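Probable porin (Pseudomonas aeruginosa, PDB 2Y0H) is an outer-membrane beta-barrel of the OprD family that probably acts as a porin, letting small solutes diffuse across the bacterial outer membrane. Local coordinates at residues P113-A118 / F178-A183; Q128-A133 / G148-S153. All blocks are in the same frame, centred on the assembly; numbering follows the deposited sequence.

Contact 1: residues P113-A118 / F178-A183; sequences PQLPVA and FNLAGA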
ATOM      1  N   PRO A 113      -1.181   8.210   4.416  1.00 30.89           N
ATOM      2  CA  PRO A 113      -1.121   7.174   5.454  1.00 29.99           C
ATOM      3  C   PRO A 113      -0.610   5.851   4.893  1.00 28.79           C
ATOM      4  O   PRO A 113      -0.966   5.480   3.777  1.00 28.41           O
ATOM      5  CB  PRO A 113      -2.592   6.983   5.868  1.00 32.00           C
ATOM      6  CG  PRO A 113      -3.356   8.062   5.206  1.00 33.22           C
ATOM      7  CD  PRO A 113      -2.562   8.576   4.060  1.00 27.24           C
ATOM      8  N   GLN A 114       0.191   5.140   5.677  1.00 28.88           N
ATOM      9  CA  GLN A 114       0.633   3.800   5.317  1.00 30.95           C
ATOM     10  C   GLN A 114       0.369   2.892   6.506  1.00 30.99           C
ATOM     11  O   GLN A 114       1.301   2.436   7.165  1.00 32.79           O
ATOM     12  CB  GLN A 114       2.122   3.800   4.962  1.00 29.80           C
ATOM     13  CG  GLN A 114       2.445   4.633   3.731  1.00 35.73           C
ATOM     14  CD  GLN A 114       3.883   4.449   3.273  1.00 39.24           C
ATOM     15  OE1 GLN A 114       4.613   5.417   3.108  1.00 42.52           O
ATOM     16  NE2 GLN A 114       4.292   3.199   3.072  1.00 40.27           N
ATOM     17  N   LEU A 115      -0.912   2.645   6.775  1.00 29.28           N
ATOM     18  CA  LEU A 115      -1.347   1.945   7.974  1.00 25.86           C
ATOM     19  C   LEU A 115      -2.151   0.709   7.602  1.00 27.71           C
ATOM     20  O   LEU A 115      -2.716   0.632   6.510  1.00 24.20           O
ATOM     21  CB  LEU A 115      -2.199   2.879   8.830  1.00 29.42           C
ATOM     22  CG  LEU A 115      -1.508   4.194   9.192  1.00 31.84           C
ATOM     23  CD1 LEU A 115      -2.506   5.184   9.786  1.00 31.82           C
ATOM     24  CD2 LEU A 115      -0.339   3.935  10.140  1.00 28.38           C
ATOM     25  N   PRO A 116      -2.201  -0.274   8.512  1.00 27.42           N
ATOM     26  CA  PRO A 116      -2.859  -1.548   8.188  1.00 25.19           C
ATOM     27  C   PRO A 116      -4.325  -1.382   7.758  1.00 27.50           C
ATOM     28  O   PRO A 116      -4.794  -2.187   6.953  1.00 25.91           O
ATOM     29  CB  PRO A 116      -2.744  -2.337   9.498  1.00 27.58           C
ATOM     30  CG  PRO A 116      -1.526  -1.755  10.172  1.00 28.63           C
ATOM     31  CD  PRO A 116      -1.579  -0.287   9.846  1.00 23.92           C
ATOM     32  N   VAL A 117      -5.025  -0.359   8.265  1.00 24.30           N
ATOM     33  CA  VAL A 117      -6.414  -0.116   7.886  1.00 25.44           C
ATOM     34  C   VAL A 117      -6.603   0.982   6.821  1.00 29.56           C
ATOM     35  O   VAL A 117      -7.741   1.305   6.438  1.00 26.87           O
ATOM     36  CB  VAL A 117      -7.307   0.202   9.116  1.00 28.11           C
ATOM     37  CG1 VAL A 117      -7.268  -0.946  10.107  1.00 25.84           C
ATOM     38  CG2 VAL A 117      -6.896   1.526   9.785  1.00 23.29           C
ATOM     39  N   ALA A 118      -5.494   1.553   6.353  1.00 29.17           N
ATOM     40  CA  ALA A 118      -5.516   2.612   5.337  1.00 27.22           C
ATOM     41  C   ALA A 118      -4.109   2.798   4.778  1.00 30.29           C
ATOM     42  O   ALA A 118      -3.313   3.588   5.302  1.00 27.26           O
ATOM     43  CB  ALA A 118      -6.023   3.922   5.922  1.00 25.31           C
ATOM     44  N   PHE A 178     -13.505   8.899   8.160  1.00 24.66           N
ATOM     45  CA  PHE A 178     -12.830   7.645   8.447  1.00 24.18           C
ATOM     46  C   PHE A 178     -11.996   7.816   9.702  1.00 24.92           C
ATOM     47  O   PHE A 178     -11.039   8.589   9.727  1.00 26.10           O
ATOM     48  CB  PHE A 178     -11.936   7.222   7.285  1.00 23.07           C
ATOM     49  CG  PHE A 178     -11.227   5.918   7.519  1.00 25.81           C
ATOM     50  CD1 PHE A 178     -11.931   4.728   7.499  1.00 25.33           C
ATOM     51  CD2 PHE A 178      -9.866   5.884   7.781  1.00 23.37           C
ATOM     52  CE1 PHE A 178     -11.293   3.522   7.717  1.00 24.09           C
ATOM     53  CE2 PHE A 178      -9.226   4.670   7.993  1.00 25.07           C
ATOM     54  CZ  PHE A 178      -9.944   3.495   7.963  1.00 24.44           C
ATOM     55  N   ASN A 179     -12.376   7.107  10.751  1.00 23.24           N
ATOM     56  CA  ASN A 179     -11.676   7.212  12.018  1.00 25.94           C
ATOM     57  C   ASN A 179     -10.733   6.044  12.210  1.00 24.39           C
ATOM     58  O   ASN A 179     -11.088   4.893  11.933  1.00 26.95           O
ATOM     59  CB  ASN A 179     -12.682   7.278  13.167  1.00 27.09           C
ATOM     60  CG  ASN A 179     -13.517   8.553  13.135  1.00 29.90           C
ATOM     61  OD1 ASN A 179     -12.986   9.650  12.934  1.00 28.34           O
ATOM     62  ND2 ASN A 179     -14.830   8.412  13.334  1.00 29.47           N
ATOM     63  N   LEU A 180      -9.527   6.334  12.690  1.00 24.61           N
ATOM     64  CA  LEU A 180      -8.541   5.278  12.917  1.00 27.13           C
ATOM     65  C   LEU A 180      -7.771   5.480  14.225  1.00 26.15           C
ATOM     66  O   LEU A 180      -7.501   6.606  14.640  1.00 23.67           O
ATOM     67  CB  LEU A 180      -7.575   5.193  11.730  1.00 24.07           C
ATOM     68  CG  LEU A 180      -6.676   6.400  11.423  1.00 24.91           C
ATOM     69  CD1 LEU A 180      -5.358   6.325  12.205  1.00 24.66           C
ATOM     70  CD2 LEU A 180      -6.396   6.490   9.916  1.00 21.19           C
ATOM     71  N   ALA A 181      -7.432   4.379  14.877  1.00 22.75           N
ATOM     72  CA  ALA A 181      -6.657   4.436  16.106  1.00 26.21           C
ATOM     73  C   ALA A 181      -5.836   3.168  16.171  1.00 29.83           C
ATOM     74  O   ALA A 181      -6.310   2.102  15.774  1.00 25.36           O
ATOM     75  CB  ALA A 181      -7.565   4.554  17.321  1.00 24.32           C
ATOM     76  N   GLY A 182      -4.600   3.281  16.653  1.00 26.70           N
ATOM     77  CA  GLY A 182      -3.722   2.138  16.674  1.00 30.49           C
ATOM     78  C   GLY A 182      -2.608   2.185  17.695  1.00 29.82           C
ATOM     79  O   GLY A 182      -2.280   3.232  18.243  1.00 28.34           O
ATOM     80  N   ALA A 183      -2.013   1.021  17.926  1.00 26.56           N
ATOM     81  CA  ALA A 183      -0.888   0.893  18.828  1.00 28.83           C
ATOM     82  C   ALA A 183       0.005  -0.185  18.287  1.00 30.12           C
ATOM     83  O   ALA A 183      -0.470  -1.249  17.889  1.00 33.29           O
ATOM     84  CB  ALA A 183      -1.370   0.531  20.237  1.00 31.17           C
TER

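Contact 2: residues Q128-A133 / G148-S153; sequences QTFDGA and GQLWKS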
ATOM      1  N   GLN A 128      -1.857   8.007  -4.157  1.00 29.84           N
ATOM      2  CA  GLN A 128      -3.153   8.388  -3.620  1.00 29.11           C
ATOM      3  C   GLN A 128      -2.913   9.261  -2.387  1.00 27.94           C
ATOM      4  O   GLN A 128      -1.993   9.001  -1.616  1.00 30.33           O
ATOM      5  CB  GLN A 128      -3.921   7.131  -3.217  1.00 26.46           C
ATOM      6  CG  GLN A 128      -5.116   7.354  -2.317  1.00 26.15           C
ATOM      7  CD  GLN A 128      -5.781   6.030  -1.898  1.00 29.56           C
ATOM      8  OE1 GLN A 128      -5.106   5.019  -1.698  1.00 33.11           O
ATOM      9  NE2 GLN A 128      -7.101   6.036  -1.786  1.00 30.24           N
ATOM     10  N   THR A 129      -3.727  10.290  -2.193  1.00 25.40           N
ATOM     11  CA  THR A 129      -3.612  11.105  -0.985  1.00 26.63           C
ATOM     12  C   THR A 129      -4.938  11.170  -0.251  1.00 27.61           C
ATOM     13  O   THR A 129      -5.993  10.887  -0.820  1.00 29.12           O
ATOM     14  CB  THR A 129      -3.173  12.551  -1.298  1.00 28.23           C
ATOM     15  OG1 THR A 129      -4.169  13.188  -2.099  1.00 25.60           O
ATOM     16  CG2 THR A 129      -1.833  12.574  -2.042  1.00 29.51           C
ATOM     17  N   PHE A 130      -4.876  11.545   1.020  1.00 28.91           N
ATOM     18  CA  PHE A 130      -6.072  11.750   1.829  1.00 29.69           C
ATOM     19  C   PHE A 130      -5.962  13.142   2.461  1.00 30.48           C
ATOM     20  O   PHE A 130      -4.856  13.649   2.655  1.00 29.08           O
ATOM     21  CB  PHE A 130      -6.166  10.691   2.941  1.00 28.25           C
ATOM     22  CG  PHE A 130      -6.495   9.299   2.453  1.00 27.83           C
ATOM     23  CD1 PHE A 130      -5.500   8.463   1.953  1.00 26.02           C
ATOM     24  CD2 PHE A 130      -7.800   8.821   2.513  1.00 28.52           C
ATOM     25  CE1 PHE A 130      -5.805   7.202   1.496  1.00 26.44           C
ATOM     26  CE2 PHE A 130      -8.106   7.546   2.068  1.00 33.83           C
ATOM     27  CZ  PHE A 130      -7.106   6.734   1.557  1.00 29.18           C
ATOM     28  N   ASP A 131      -7.097  13.766   2.770  1.00 28.87           N
ATOM     29  CA  ASP A 131      -7.079  14.912   3.677  1.00 28.10           C
ATOM     30  C   ASP A 131      -7.566  14.425   5.027  1.00 29.35           C
ATOM     31  O   ASP A 131      -8.570  13.713   5.110  1.00 27.38           O
ATOM     32  CB  ASP A 131      -7.973  16.051   3.194  1.00 30.45           C
ATOM     33  CG  ASP A 131      -7.504  16.648   1.883  1.00 36.55           C
ATOM     34  OD1 ASP A 131      -6.304  16.525   1.564  1.00 32.06           O
ATOM     35  OD2 ASP A 131      -8.339  17.243   1.174  1.00 41.07           O
ATOM     36  N   GLY A 132      -6.849  14.804   6.079  1.00 26.84           N
ATOM     37  CA  GLY A 132      -7.242  14.444   7.423  1.00 28.07           C
ATOM     38  C   GLY A 132      -6.360  15.033   8.499  1.00 27.04           C
ATOM     39  O   GLY A 132      -5.574  15.962   8.278  1.00 26.78           O
ATOM     40  N   ALA A 133      -6.513  14.493   9.693  1.00 29.37           N
ATOM     41  CA  ALA A 133      -5.675  14.873  10.813  1.00 29.61           C
ATOM     42  C   ALA A 133      -5.129  13.586  11.430  1.00 28.33           C
ATOM     43  O   ALA A 133      -5.887  12.651  11.698  1.00 27.81           O
ATOM     44  CB  ALA A 133      -6.475  15.674  11.818  1.00 27.82           C
ATOM     45  N   GLY A 148      -6.308   9.151  14.242  1.00 27.02           N
ATOM     46  CA  GLY A 148      -6.480   9.986  13.078  1.00 28.68           C
ATOM     47  C   GLY A 148      -7.897  10.018  12.549  1.00 29.08           C
ATOM     48  O   GLY A 148      -8.735   9.189  12.886  1.00 25.62           O
ATOM     49  N   GLN A 149      -8.164  11.006  11.712  1.00 27.63           N
ATOM     50  CA  GLN A 149      -9.409  11.033  10.994  1.00 27.46           C
ATOM     51  C   GLN A 149      -9.114  11.499   9.585  1.00 27.27           C
ATOM     52  O   GLN A 149      -8.443  12.513   9.390  1.00 30.21           O
ATOM     53  CB  GLN A 149     -10.390  11.975  11.677  1.00 26.93           C
ATOM     54  CG  GLN A 149     -11.806  11.939  11.102  1.00 29.17           C
ATOM     55  CD  GLN A 149     -12.710  12.959  11.778  1.00 32.35           C
ATOM     56  OE1 GLN A 149     -12.591  14.151  11.525  1.00 33.45           O
ATOM     57  NE2 GLN A 149     -13.592  12.494  12.664  1.00 26.85           N
ATOM     58  N   LEU A 150      -9.608  10.753   8.606  1.00 26.85           N
ATOM     59  CA  LEU A 150      -9.504  11.153   7.199  1.00 30.00           C
ATOM     60  C   LEU A 150     -10.876  11.610   6.708  1.00 29.53           C
ATOM     61  O   LEU A 150     -11.902  10.989   7.050  1.00 23.00           O
ATOM     62  CB  LEU A 150      -8.998   9.981   6.348  1.00 26.30           C
ATOM     63  CG  LEU A 150      -7.786   9.222   6.890  1.00 22.39           C
ATOM     64  CD1 LEU A 150      -7.429   8.110   5.928  1.00 22.34           C
ATOM     65  CD2 LEU A 150      -6.590  10.165   7.103  1.00 24.03           C
ATOM     66  N   TRP A 151     -10.892  12.684   5.914  1.00 29.84           N
ATOM     67  CA  TRP A 151     -12.143  13.288   5.465  1.00 29.04           C
ATOM     68  C   TRP A 151     -12.353  13.083   3.972  1.00 35.13           C
ATOM     69  O   TRP A 151     -13.490  13.016   3.504  1.00 37.52           O
ATOM     70  CB  TRP A 151     -12.196  14.784   5.793  1.00 32.78           C
ATOM     71  CG  TRP A 151     -11.629  15.119   7.131  1.00 31.42           C
ATOM     72  CD1 TRP A 151     -12.005  14.594   8.335  1.00 32.42           C
ATOM     73  CD2 TRP A 151     -10.583  16.059   7.410  1.00 30.02           C
ATOM     74  NE1 TRP A 151     -11.247  15.142   9.345  1.00 32.75           N
ATOM     75  CE2 TRP A 151     -10.365  16.041   8.804  1.00 30.57           C
ATOM     76  CE3 TRP A 151      -9.803  16.906   6.616  1.00 30.62           C
ATOM     77  CZ2 TRP A 151      -9.400  16.830   9.421  1.00 29.46           C
ATOM     78  CZ3 TRP A 151      -8.850  17.698   7.235  1.00 30.81           C
ATOM     79  CH2 TRP A 151      -8.660  17.657   8.622  1.00 31.78           C
ATOM     80  N   LYS A 152     -11.264  12.987   3.216  1.00 36.21           N
ATOM     81  CA  LYS A 152     -11.386  12.714   1.783  1.00 35.85           C
ATOM     82  C   LYS A 152     -10.225  11.969   1.164  1.00 32.33           C
ATOM     83  O   LYS A 152      -9.088  12.062   1.617  1.00 33.95           O
ATOM     84  CB  LYS A 152     -11.674  13.979   0.967  1.00 38.40           C
ATOM     85  CG  LYS A 152     -11.000  15.240   1.444  1.00 41.45           C
ATOM     86  CD  LYS A 152     -11.122  16.337   0.387  1.00 52.11           C
ATOM     87  CE  LYS A 152     -12.567  16.534  -0.064  1.00 56.05           C
ATOM     88  NZ  LYS A 152     -13.433  17.064   1.026  1.00 60.17           N
ATOM     89  N   SER A 153     -10.551  11.247   0.101  1.00 31.31           N
ATOM     90  CA  SER A 153      -9.608  10.464  -0.666  1.00 35.27           C
ATOM     91  C   SER A 153      -9.473  11.101  -2.048  1.00 34.32           C
ATOM     92  O   SER A 153     -10.479  11.459  -2.655  1.00 36.38           O
ATOM     93  CB  SER A 153     -10.130   9.026  -0.797  1.00 29.43           C
ATOM     94  OG  SER A 153      -9.321   8.249  -1.674  1.00 40.03           O
TER

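Contact 1: residues P113-A118 / F178-A183
Leu115, Val117 and Ala118 meet Phe178 and Leu180 in a largely apolar contact, where a tight turn inside the barrel rests against a strand of its wall. Leu115 CD1 reaches both methyls of Leu180, lying 3.9 Å from Leu180 CD1, the two side chains crossing at about a right angle. Leu180 holds CG between the backbone N and the carbonyl carbon (chi1 63°), an unfavourable position for leucine, and its CB lies 4.2 Å from Val117 CG2. That same methyl touches Phe178 CZ at 4.1 Å, while Ala118 CB packs 3.9 Å from Phe178 CE2. Phe178 has CG anti to the backbone N (chi1 -179°), and its far end bridges the two residues; the small methyl of Ala118 suits so close an approach.

One polar atom joins in: Val117 O lies 3.5 Å from Phe178 CZ. The turn itself is type I, from Leu115 to Ala118, with Ala118 N bonded to Leu115 O at 2.9 Å and Leu115 N to Ala118 O. Pro116, at its second position, fits the phi of about -60° required there.

The turn links the short strands 111-115 and 118-119. Strand 178-186, which it faces, runs between strands 143-154 and 191-200, and Tyr196 of the latter also touches Leu115, Pro116 and Val117.

Contact 2: residues Q128-A133 / G148-S153
A classic beta bulge in the hairpin of strands 129-137 and 143-154 sets this contact: Trp151 and Lys152 both face Asp131, so the antiparallel register slips by one residue. Asp131 O takes an almost straight bond from Trp151 N at 2.7 Å (N-H...O 179°) and a weak one from Lys152 N, while Asp131 N donates to Lys152 O. Beyond the bulge Ala133 and Gln149 form a regular hydrogen-bonded pair, with N-to-O distances of 2.8 Å both ways.

Gly132 lies beneath the indole: its CA sits over the face of the six-membered ring, only 4° off the normal through the ring centre, in a CH-pi contact. Gln149 O and Leu150 CD2 crowd the place where a CB would sit, so a residue without a side chain suits it. Trp151 NE1 donates a hydrogen bond to a lone pair of Gln149 OE1 at 2.7 Å, near the ring plane, helping to fix the indole's rotation. Ala133 CB adds a small methyl beside CZ2.

On the side of Phe130, Leu150 CD1 sits over one face of the phenyl ring, 3.5 Å from Phe130 CD2, and Ser153 CB packs against CE2. Gln128 stretches out with CG anti to the backbone N (chi1 164°), and its NE2 donates to Ser153 OG, which lies close to the amide plane, at 3.1 Å; its OE1 accepts from Asp121 N.

Asp131 OD2 lies against the aliphatic part of Lys152, whose NZ is 5.1 Å away, and forms its salt bridge with Arg154. The positive charges nearby probably favour the ionised carboxylate, while a bound detergent touching Trp151 is consistent with an amphipathic indole facing the membrane.

How the contacts relate
The centres of contacts 1 and 2 lie about 11 Å apart on the same side of the chain's centre. Along the sequence the order is 113-118, 128-133, 148-153, 178-183, which nests contact 2 within the loop closed by contact 1. Strands 129-137, 143-154 and 178-186 are consecutive in the antiparallel barrel, and probable hydrogen bonds from Leu150 N to Phe178 O and from Gly148 N to Leu180 O, each 2.8 Å, join the contacts directly. Pro113 CD also packs 3.6 Å from Phe130 CD1. Contact 2 thus builds the wall, whereas contact 1 lays an inward-folded segment on it, consistent with a narrowed porin channel.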